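Local coordinates for SsDNA-binding protein essential for mitochondrial genome maintenance (Saccharomyces cerevisiae, PDB 6CQK) that binds single-stranded DNA preferentially and cooperatively, takes part in mitochondrial DNA replication and stimulates the PIF1 helicase, at residues T17-T20 and R26-K29. Numbering follows the deposited sequence.
Sequences TEHT and RYLK
Thr-17 and His-19 pair antiparallel with Lys-29 and Tyr-27 at the exposed, turn-proximal end of the hairpin formed by strands 3-20 and 26-34. The register rests on backbone bonds at two hydrogen-bonded pairs: Lys-29 N to Thr-17 O and His-19 N to Tyr-27 O, both 2.8 Å, and Tyr-27 N to His-19 O at 3.1 Å, while Thr-17 N to Lys-29 O is weak. On the face of His-19 and Tyr-27, the histidine CB sits over the phenol ring, 3.7 Å from the Tyr-27 centroid, a CH-pi contact. The rings themselves, planes 21° apart, are slid until they barely overlap. Thr-17 OG1 meets the imidazole edge in plane, hydrogen-bonded to His-19 NE2 at 2.9 Å, which should limit rotation of that ring. On the opposite face, with Glu-18, Thr-20 and Leu-28, Arg-26 bends at chi2 and chi3 (-53° and -100°), bringing one guanidinium face against Glu-18 CG. There NH1 donates within the guanidinium plane to Thr-20 OG1 at 3.3 Å, and Arg-26 NE reaches Glu-18 OE2 at 3.4 Å, a salt bridge whose hydrogen bond is weak. Leu-28 is buried against Ile-55 and Leu-58 of helix 52-59. The pairing belongs to the hairpin of the first two strands of the OB fold, the fold of the single-strand binding protein family.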
ATOM      1  N   THR A  17      -5.271 -23.226 -10.957  1.00 74.59           N
ATOM      2  CA  THR A  17      -4.703 -24.580 -10.794  1.00 73.37           C
ATOM      3  C   THR A  17      -4.195 -24.834  -9.364  1.00 73.29           C
ATOM      4  O   THR A  17      -3.580 -23.979  -8.760  1.00 72.72           O
ATOM      5  CB  THR A  17      -3.501 -24.895 -11.701  1.00 74.60           C
ATOM      6  OG1 THR A  17      -2.559 -23.832 -11.651  1.00 78.46           O
ATOM      7  CG2 THR A  17      -3.873 -25.242 -13.153  1.00 75.64           C
ATOM      8  N   GLU A  18      -4.407 -26.052  -8.856  1.00 77.69           N
ATOM      9  CA  GLU A  18      -4.157 -26.408  -7.446  1.00 75.91           C
ATOM     10  C   GLU A  18      -3.030 -27.414  -7.349  1.00 71.60           C
ATOM     11  O   GLU A  18      -2.938 -28.316  -8.168  1.00 73.96           O
ATOM     12  CB  GLU A  18      -5.458 -26.916  -6.870  1.00 77.78           C
ATOM     13  CG  GLU A  18      -5.446 -27.174  -5.395  1.00 84.78           C
ATOM     14  CD  GLU A  18      -6.831 -27.062  -4.731  1.00 89.28           C
ATOM     15  OE1 GLU A  18      -7.821 -26.772  -5.469  1.00 84.57           O
ATOM     16  OE2 GLU A  18      -6.909 -27.284  -3.475  1.00 89.25           O
ATOM     17  N   HIS A  19      -2.153 -27.230  -6.383  1.00 69.62           N
ATOM     18  CA  HIS A  19      -0.846 -27.935  -6.345  1.00 69.63           C
ATOM     19  C   HIS A  19      -0.455 -28.253  -4.927  1.00 68.22           C
ATOM     20  O   HIS A  19      -1.228 -27.966  -4.002  1.00 68.21           O
ATOM     21  CB  HIS A  19       0.220 -27.011  -6.870  1.00 72.14           C
ATOM     22  CG  HIS A  19      -0.059 -26.489  -8.228  1.00 74.21           C
ATOM     23  ND1 HIS A  19       0.471 -27.039  -9.365  1.00 74.71           N
ATOM     24  CD2 HIS A  19      -0.814 -25.443  -8.628  1.00 76.23           C
ATOM     25  CE1 HIS A  19       0.060 -26.348 -10.413  1.00 74.54           C
ATOM     26  NE2 HIS A  19      -0.729 -25.381  -9.994  1.00 74.52           N
ATOM     27  N   THR A  20       0.714 -28.878  -4.761  1.00 67.93           N
ATOM     28  CA  THR A  20       1.273 -29.177  -3.438  1.00 69.38           C
ATOM     29  C   THR A  20       2.680 -28.658  -3.294  1.00 71.72           C
ATOM     30  O   THR A  20       3.483 -28.682  -4.223  1.00 74.34           O
ATOM     31  CB  THR A  20       1.199 -30.687  -3.061  1.00 69.74           C
ATOM     32  OG1 THR A  20      -0.173 -31.126  -3.002  1.00 65.30           O
ATOM     33  CG2 THR A  20       1.879 -30.960  -1.699  1.00 70.26           C
ATOM     34  N   ARG A  26      -1.432 -27.498   0.369  1.00 67.94           N
ATOM     35  CA  ARG A  26      -2.182 -27.190  -0.793  1.00 70.23           C
ATOM     36  C   ARG A  26      -2.051 -25.757  -1.010  1.00 70.36           C
ATOM     37  O   ARG A  26      -2.326 -24.977  -0.092  1.00 68.09           O
ATOM     38  CB  ARG A  26      -3.676 -27.397  -0.664  1.00 73.93           C
ATOM     39  CG  ARG A  26      -4.030 -28.829  -0.695  1.00 78.58           C
ATOM     40  CD  ARG A  26      -3.412 -29.492  -1.935  1.00 78.50           C
ATOM     41  NE  ARG A  26      -4.429 -29.609  -2.963  1.00 81.82           N
ATOM     42  CZ  ARG A  26      -4.211 -30.154  -4.155  1.00 88.89           C
ATOM     43  NH1 ARG A  26      -2.989 -30.553  -4.538  1.00 91.04           N
ATOM     44  NH2 ARG A  26      -5.227 -30.272  -5.008  1.00 95.00           N
ATOM     45  N   TYR A  27      -1.743 -25.424  -2.260  1.00 71.57           N
ATOM     46  CA  TYR A  27      -1.885 -24.069  -2.705  1.00 69.40           C
ATOM     47  C   TYR A  27      -2.470 -23.928  -4.062  1.00 71.29           C
ATOM     48  O   TYR A  27      -2.350 -24.829  -4.927  1.00 75.23           O
ATOM     49  CB  TYR A  27      -0.567 -23.409  -2.702  1.00 68.98           C
ATOM     50  CG  TYR A  27       0.439 -23.878  -3.757  1.00 70.94           C
ATOM     51  CD1 TYR A  27       0.591 -23.240  -5.001  1.00 70.92           C
ATOM     52  CD2 TYR A  27       1.318 -24.914  -3.468  1.00 74.63           C
ATOM     53  CE1 TYR A  27       1.573 -23.646  -5.928  1.00 72.62           C
ATOM     54  CE2 TYR A  27       2.319 -25.306  -4.365  1.00 76.16           C
ATOM     55  CZ  TYR A  27       2.443 -24.678  -5.587  1.00 75.19           C
ATOM     56  OH  TYR A  27       3.387 -25.153  -6.457  1.00 75.01           O
ATOM     57  N   LEU A  28      -3.041 -22.750  -4.249  1.00 69.78           N
ATOM     58  CA  LEU A  28      -3.655 -22.353  -5.490  1.00 69.73           C
ATOM     59  C   LEU A  28      -2.729 -21.406  -6.263  1.00 66.42           C
ATOM     60  O   LEU A  28      -2.009 -20.610  -5.675  1.00 65.15           O
ATOM     61  CB  LEU A  28      -4.961 -21.695  -5.136  1.00 71.58           C
ATOM     62  CG  LEU A  28      -5.985 -21.624  -6.235  1.00 75.47           C
ATOM     63  CD1 LEU A  28      -6.288 -23.014  -6.801  1.00 77.34           C
ATOM     64  CD2 LEU A  28      -7.252 -20.957  -5.710  1.00 79.24           C
ATOM     65  N   LYS A  29      -2.676 -21.570  -7.581  1.00 66.82           N
ATOM     66  CA  LYS A  29      -1.848 -20.718  -8.496  1.00 69.56           C
ATOM     67  C   LYS A  29      -2.763 -20.052  -9.500  1.00 64.58           C
ATOM     68  O   LYS A  29      -3.717 -20.663  -9.955  1.00 64.61           O
ATOM     69  CB  LYS A  29      -0.772 -21.522  -9.288  1.00 74.95           C
ATOM     70  CG  LYS A  29       0.665 -21.490  -8.700  1.00 86.57           C
ATOM     71  CD  LYS A  29       1.549 -20.369  -9.301  1.00 93.51           C
ATOM     72  CE  LYS A  29       2.771 -20.093  -8.445  1.00 92.78           C
ATOM     73  NZ  LYS A  29       3.688 -21.264  -8.333  1.00 92.12           N
TER